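Long-range contacts in Sso-CP2 metallo-carboxypetidase (Sulfolobus solfataricus, PDB 4MMO), which probably acts as a zinc-dependent carboxypeptidase of the M20 peptidase family, removing residues from the C-terminal end of peptides: residues 66-71 / 127-132; 159-164 / 397-402. One frame throughout, in Å; residues are numbered along the deposited sequence.

How the contacts relate
Contacts 1 and 2 meet in one mixed sheet, to which contact 2 contributes strand 159-161, and their centres lie about 10 Å apart. Strand 65-71 of contact 1 is flanked by strand 128-134 and, across its other edge, by strand 159-161; probable hydrogen bonds from Leu67 N to Ser159 O (2.9 Å) and from Tyr69 N to Ile161 O (3.0 Å) join the two. Both contacts run into the metal site. His71, ending segment 66-71, and Glu163, just beyond strand 159-161, bind the zinc ion together with Asp104, and His71 NE2 comes within 2.9 Å of Glu163 OE2. Contact 1 thus pairs the strand that ends in the zinc ligand His71, whereas contact 2 ties the turn after Glu163 to segment 397-402.

Contact 1 (66-71 / 127-132); sequences LLIYNH and VNVKLL
Five backbone hydrogen bonds join strands 66-71 and 128-132 in parallel register. Leu66 N donates to Asn128 O (2.7 Å) and Lys130 N to Leu66 O. Ile68 N to Lys130 O (2.7 Å) and Leu132 N to Ile68 O follow. These four donors approach nearly along the C=O axes. The fifth differs: Asn70 N reaches Leu132 O at 3.3 Å from above the carbonyl plane.

On one face, Ile68 points CD1 at Val129 CG1 (3.7 Å), the two side chains crossing obliquely, while its CB meets Leu131 CD2. On the other, Leu67, with CG anti to the backbone N, lays CD1 against Lys130 CB (3.8 Å); the lysine chain extends onward, and NZ bonds to the carbonyls of Lys154 and Lys156. Helix 102-121 packs against the Ile68, Val129 and Leu131 face.

Farther out, Asn105 OD1 accepts from Asn70 ND2 and His71 N, and Asp73 O binds His71 ND1. That bond implies a proton on ND1, leaving NE2 to coordinate zinc, and the carbonyl probably makes the imidazole a stronger ligand. The ladder ends at Asn70, one residue before the metal-binding His71, at the strand's C-terminal end.

Contact 2 (159-164 / 397-402); sequences SVIMEG and SAIGAG
Ser397 holds OG anti to its backbone N (chi1 -172°), which carries the hydroxyl to the turn at Gly164. There Gly164 N makes a weak hydrogen bond to Ser397 OG, 3.3 Å long and bent to 134° at the hydrogen, and Gly164 O lies 3.1 Å from the same OG. The hydroxyl therefore sits beside both polar ends of one glycine. Beside it, Met162 offers only its root: CB rests 3.9 Å from Ser397 CB, while CG stands anti to the carbonyl carbon and the side chain, bent at chi2 and chi3, packs on Tyr69.

Gly164 also receives the backbone of the second segment. Its CA approaches Ile399 O to 3.1 Å in a CA-H...O contact and Ala398 O to 3.6 Å. A CB here would collide with Ile399 O, and with phi at 115° it would also be jammed against the carbonyl of Glu163, so the close passage depends on the missing side chain. Ile161 and Ile399 meet tip to tip, CD1 to CD1 at 4.3 Å.

CB of Glu163 points away from segment 397-402, and the carboxylate binds zinc with His71 and Asp104. Its backbone is held from outside, N by Gln381 OE1 and O by Asn105 ND2, so second-shell amides help position this metal ligand.

The contact lies just past the parallel pairing of strands 159-161 and 395-396, where Val160 bonds to Asp394 and Val396, among the loops that follow. Arg112 of helix 102-121 bridges the segments, donating to Met162 O and weakly to Ala398 O. Met359 of helix 354-367 touches Ile161, Ala398 and Ile399, and helix 417-433 packs onto both isoleucines through Phe430, His426 and Thr427.

Contact 1 (66-71 / 127-132)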
loop_
_atom_site.group_PDB
_atom_site.type_symbol
_atom_site.label_atom_id
_atom_site.label_comp_id
_atom_site.label_asym_id
_atom_site.label_seq_id
_atom_site.Cartn_x
_atom_site.Cartn_y
_atom_site.Cartn_z
ATOM N N LEU A 66 37.743 20.989 17.311
ATOM C CA LEU A 66 36.839 19.874 17.077
ATOM C C LEU A 66 35.398 20.361 16.877
ATOM O O LEU A 66 34.880 21.144 17.671
ATOM C CB LEU A 66 36.904 18.902 18.259
ATOM C CG LEU A 66 35.924 17.727 18.243
ATOM C CD1 LEU A 66 36.240 16.771 17.102
ATOM C CD2 LEU A 66 35.940 17.002 19.578
ATOM N N LEU A 67 34.764 19.888 15.811
ATOM C CA LEU A 67 33.349 20.144 15.560
ATOM C C LEU A 67 32.539 18.937 16.021
ATOM O O LEU A 67 32.770 17.822 15.559
ATOM C CB LEU A 67 33.112 20.404 14.067
ATOM C CG LEU A 67 31.671 20.698 13.629
ATOM C CD1 LEU A 67 31.114 21.912 14.352
ATOM C CD2 LEU A 67 31.605 20.913 12.126
ATOM N N ILE A 68 31.605 19.158 16.942
ATOM C CA ILE A 68 30.775 18.075 17.467
ATOM C C ILE A 68 29.336 18.207 16.966
ATOM O O ILE A 68 28.695 19.231 17.174
ATOM C CB ILE A 68 30.789 18.057 19.010
ATOM C CG1 ILE A 68 32.218 17.822 19.510
ATOM C CG2 ILE A 68 29.838 16.981 19.549
ATOM C CD1 ILE A 68 32.356 17.726 21.018
ATOM N N TYR A 69 28.846 17.157 16.312
ATOM C CA TYR A 69 27.492 17.126 15.772
ATOM C C TYR A 69 26.599 16.182 16.570
ATOM O O TYR A 69 26.974 15.046 16.857
ATOM C CB TYR A 69 27.513 16.698 14.297
ATOM C CG TYR A 69 26.151 16.344 13.727
ATOM C CD1 TYR A 69 25.644 15.057 13.842
ATOM C CD2 TYR A 69 25.378 17.295 13.070
ATOM C CE1 TYR A 69 24.407 14.726 13.329
ATOM C CE2 TYR A 69 24.131 16.971 12.548
ATOM C CZ TYR A 69 23.653 15.685 12.683
ATOM O OH TYR A 69 22.417 15.349 12.176
ATOM N N ASN A 70 25.414 16.669 16.922
ATOM C CA ASN A 70 24.362 15.838 17.499
ATOM C C ASN A 70 23.010 16.369 17.030
ATOM O O ASN A 70 22.946 17.424 16.411
ATOM C CB ASN A 70 24.436 15.839 19.026
ATOM C CG ASN A 70 25.612 15.038 19.558
ATOM O OD1 ASN A 70 26.607 15.601 20.012
ATOM N ND2 ASN A 70 25.494 13.716 19.517
ATOM N N HIS A 71 21.933 15.644 17.307
ATOM C CA HIS A 71 20.599 16.131 16.957
ATOM C C HIS A 71 19.635 15.966 18.119
ATOM O O HIS A 71 19.608 14.921 18.771
ATOM C CB HIS A 71 20.068 15.442 15.699
ATOM C CG HIS A 71 19.881 13.963 15.844
ATOM N ND1 HIS A 71 18.764 13.409 16.419
ATOM C CD2 HIS A 71 20.676 12.931 15.476
ATOM C CE1 HIS A 71 18.874 12.087 16.400
ATOM N NE2 HIS A 71 20.023 11.776 15.835
ATOM N N VAL A 127 41.433 21.474 23.559
ATOM C CA VAL A 127 40.958 21.488 22.185
ATOM C C VAL A 127 39.752 22.415 22.114
ATOM O O VAL A 127 38.863 22.355 22.961
ATOM C CB VAL A 127 40.584 20.063 21.701
ATOM C CG1 VAL A 127 39.624 19.394 22.665
ATOM C CG2 VAL A 127 40.006 20.093 20.291
ATOM N N ASN A 128 39.743 23.296 21.123
ATOM C CA ASN A 128 38.595 24.155 20.902
ATOM C C ASN A 128 37.437 23.299 20.422
ATOM O O ASN A 128 37.622 22.405 19.594
ATOM C CB ASN A 128 38.923 25.227 19.870
ATOM C CG ASN A 128 40.137 26.041 20.247
ATOM O OD1 ASN A 128 40.298 26.438 21.399
ATOM N ND2 ASN A 128 41.004 26.294 19.273
ATOM N N VAL A 129 36.247 23.568 20.950
ATOM C CA VAL A 129 35.066 22.783 20.618
ATOM C C VAL A 129 33.970 23.666 20.044
ATOM O O VAL A 129 33.592 24.681 20.634
ATOM C CB VAL A 129 34.536 22.027 21.851
ATOM C CG1 VAL A 129 33.223 21.309 21.537
ATOM C CG2 VAL A 129 35.574 21.035 22.327
ATOM N N LYS A 130 33.475 23.268 18.879
ATOM C CA LYS A 130 32.314 23.894 18.266
ATOM C C LYS A 130 31.179 22.887 18.273
ATOM O O LYS A 130 31.361 21.737 17.861
ATOM C CB LYS A 130 32.637 24.324 16.841
ATOM C CG LYS A 130 33.708 25.390 16.764
ATOM C CD LYS A 130 34.018 25.762 15.331
ATOM C CE LYS A 130 34.927 26.976 15.268
ATOM N NZ LYS A 130 35.248 27.346 13.865
ATOM N N LEU A 131 30.019 23.319 18.760
ATOM C CA LEU A 131 28.851 22.455 18.887
ATOM C C LEU A 131 27.811 22.803 17.835
ATOM O O LEU A 131 27.500 23.974 17.623
ATOM C CB LEU A 131 28.222 22.611 20.271
ATOM C CG LEU A 131 29.097 22.330 21.492
ATOM C CD1 LEU A 131 28.291 22.608 22.753
ATOM C CD2 LEU A 131 29.620 20.899 21.488
ATOM N N LEU A 132 27.275 21.780 17.179
ATOM C CA LEU A 132 26.237 21.978 16.175
ATOM C C LEU A 132 25.134 20.948 16.352
ATOM O O LEU A 132 25.283 19.790 15.962
ATOM C CB LEU A 132 26.821 21.889 14.763
ATOM C CG LEU A 132 25.908 22.384 13.638
ATOM C CD1 LEU A 132 25.661 23.865 13.781
ATOM C CD2 LEU A 132 26.505 22.090 12.271
#

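Contact 2 (159-164 / 397-402)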
loop_
_atom_site.group_PDB
_atom_site.type_symbol
_atom_site.label_atom_id
_atom_site.label_comp_id
_atom_site.label_asym_id
_atom_site.label_seq_id
_atom_site.Cartn_x
_atom_site.Cartn_y
_atom_site.Cartn_z
ATOM N N SER A 159 38.723 18.532 12.753
ATOM C CA SER A 159 38.063 17.235 12.743
ATOM C C SER A 159 36.625 17.362 13.214
ATOM O O SER A 159 36.239 18.372 13.800
ATOM C CB SER A 159 38.814 16.242 13.629
ATOM O OG SER A 159 38.795 16.655 14.983
ATOM N N VAL A 160 35.843 16.322 12.952
ATOM C CA VAL A 160 34.444 16.307 13.321
ATOM C C VAL A 160 34.039 14.940 13.846
ATOM O O VAL A 160 34.471 13.913 13.322
ATOM C CB VAL A 160 33.546 16.688 12.117
ATOM C CG1 VAL A 160 33.835 15.788 10.920
ATOM C CG2 VAL A 160 32.074 16.628 12.494
ATOM N N ILE A 161 33.213 14.933 14.889
ATOM C CA ILE A 161 32.580 13.701 15.341
ATOM C C ILE A 161 31.069 13.792 15.130
ATOM O O ILE A 161 30.434 14.791 15.473
ATOM C CB ILE A 161 32.941 13.346 16.808
ATOM C CG1 ILE A 161 32.464 14.423 17.783
ATOM C CG2 ILE A 161 34.463 13.139 16.939
ATOM C CD1 ILE A 161 32.518 13.982 19.234
ATOM N N MET A 162 30.507 12.747 14.532
ATOM C CA MET A 162 29.089 12.724 14.208
ATOM C C MET A 162 28.278 12.335 15.444
ATOM O O MET A 162 28.795 12.388 16.560
ATOM C CB MET A 162 28.838 11.778 13.036
ATOM C CG MET A 162 29.541 12.196 11.756
ATOM S SD MET A 162 29.163 13.887 11.239
ATOM C CE MET A 162 27.392 13.753 10.962
ATOM N N GLU A 163 27.014 11.956 15.251
ATOM C CA GLU A 163 26.085 11.812 16.372
ATOM C C GLU A 163 26.552 10.747 17.369
ATOM O O GLU A 163 26.226 10.811 18.556
ATOM C CB GLU A 163 24.644 11.548 15.879
ATOM C CG GLU A 163 24.273 10.097 15.582
ATOM C CD GLU A 163 22.768 9.908 15.345
ATOM O OE1 GLU A 163 22.116 9.201 16.140
ATOM O OE2 GLU A 163 22.214 10.466 14.378
ATOM N N GLY A 164 27.327 9.783 16.884
ATOM C CA GLY A 164 27.889 8.750 17.737
ATOM C C GLY A 164 27.363 7.364 17.426
ATOM O O GLY A 164 26.584 7.176 16.489
ATOM N N SER A 397 32.224 8.553 13.628
ATOM C CA SER A 397 31.031 8.460 14.454
ATOM C C SER A 397 31.280 7.464 15.575
ATOM O O SER A 397 31.337 6.254 15.350
ATOM C CB SER A 397 29.821 8.036 13.629
ATOM O OG SER A 397 28.637 8.134 14.404
ATOM N N ALA A 398 31.431 7.989 16.785
ATOM C CA ALA A 398 31.733 7.168 17.943
ATOM C C ALA A 398 31.345 7.905 19.212
ATOM O O ALA A 398 31.165 9.121 19.188
ATOM C CB ALA A 398 33.195 6.853 17.970
ATOM N N ILE A 399 31.302 7.156 20.312
ATOM C CA ILE A 399 30.726 7.569 21.595
ATOM C C ILE A 399 29.222 7.359 21.536
ATOM O O ILE A 399 28.558 7.844 20.622
ATOM C CB ILE A 399 31.040 9.028 21.997
ATOM C CG1 ILE A 399 32.551 9.285 21.957
ATOM C CG2 ILE A 399 30.491 9.311 23.392
ATOM C CD1 ILE A 399 32.935 10.744 22.101
ATOM N N GLY A 400 28.691 6.625 22.507
ATOM C CA GLY A 400 27.271 6.331 22.541
ATOM C C GLY A 400 26.771 5.960 23.921
ATOM O O GLY A 400 27.341 5.100 24.595
ATOM N N ALA A 401 25.696 6.620 24.339
ATOM C CA ALA A 401 25.072 6.332 25.621
ATOM C C ALA A 401 24.243 5.055 25.528
ATOM O O ALA A 401 23.939 4.426 26.542
ATOM C CB ALA A 401 24.201 7.491 26.040
ATOM N N GLY A 402 23.886 4.677 24.304
ATOM C CA GLY A 402 23.012 3.541 24.080
ATOM C C GLY A 402 23.738 2.258 23.738
ATOM O O GLY A 402 24.963 2.171 23.834
#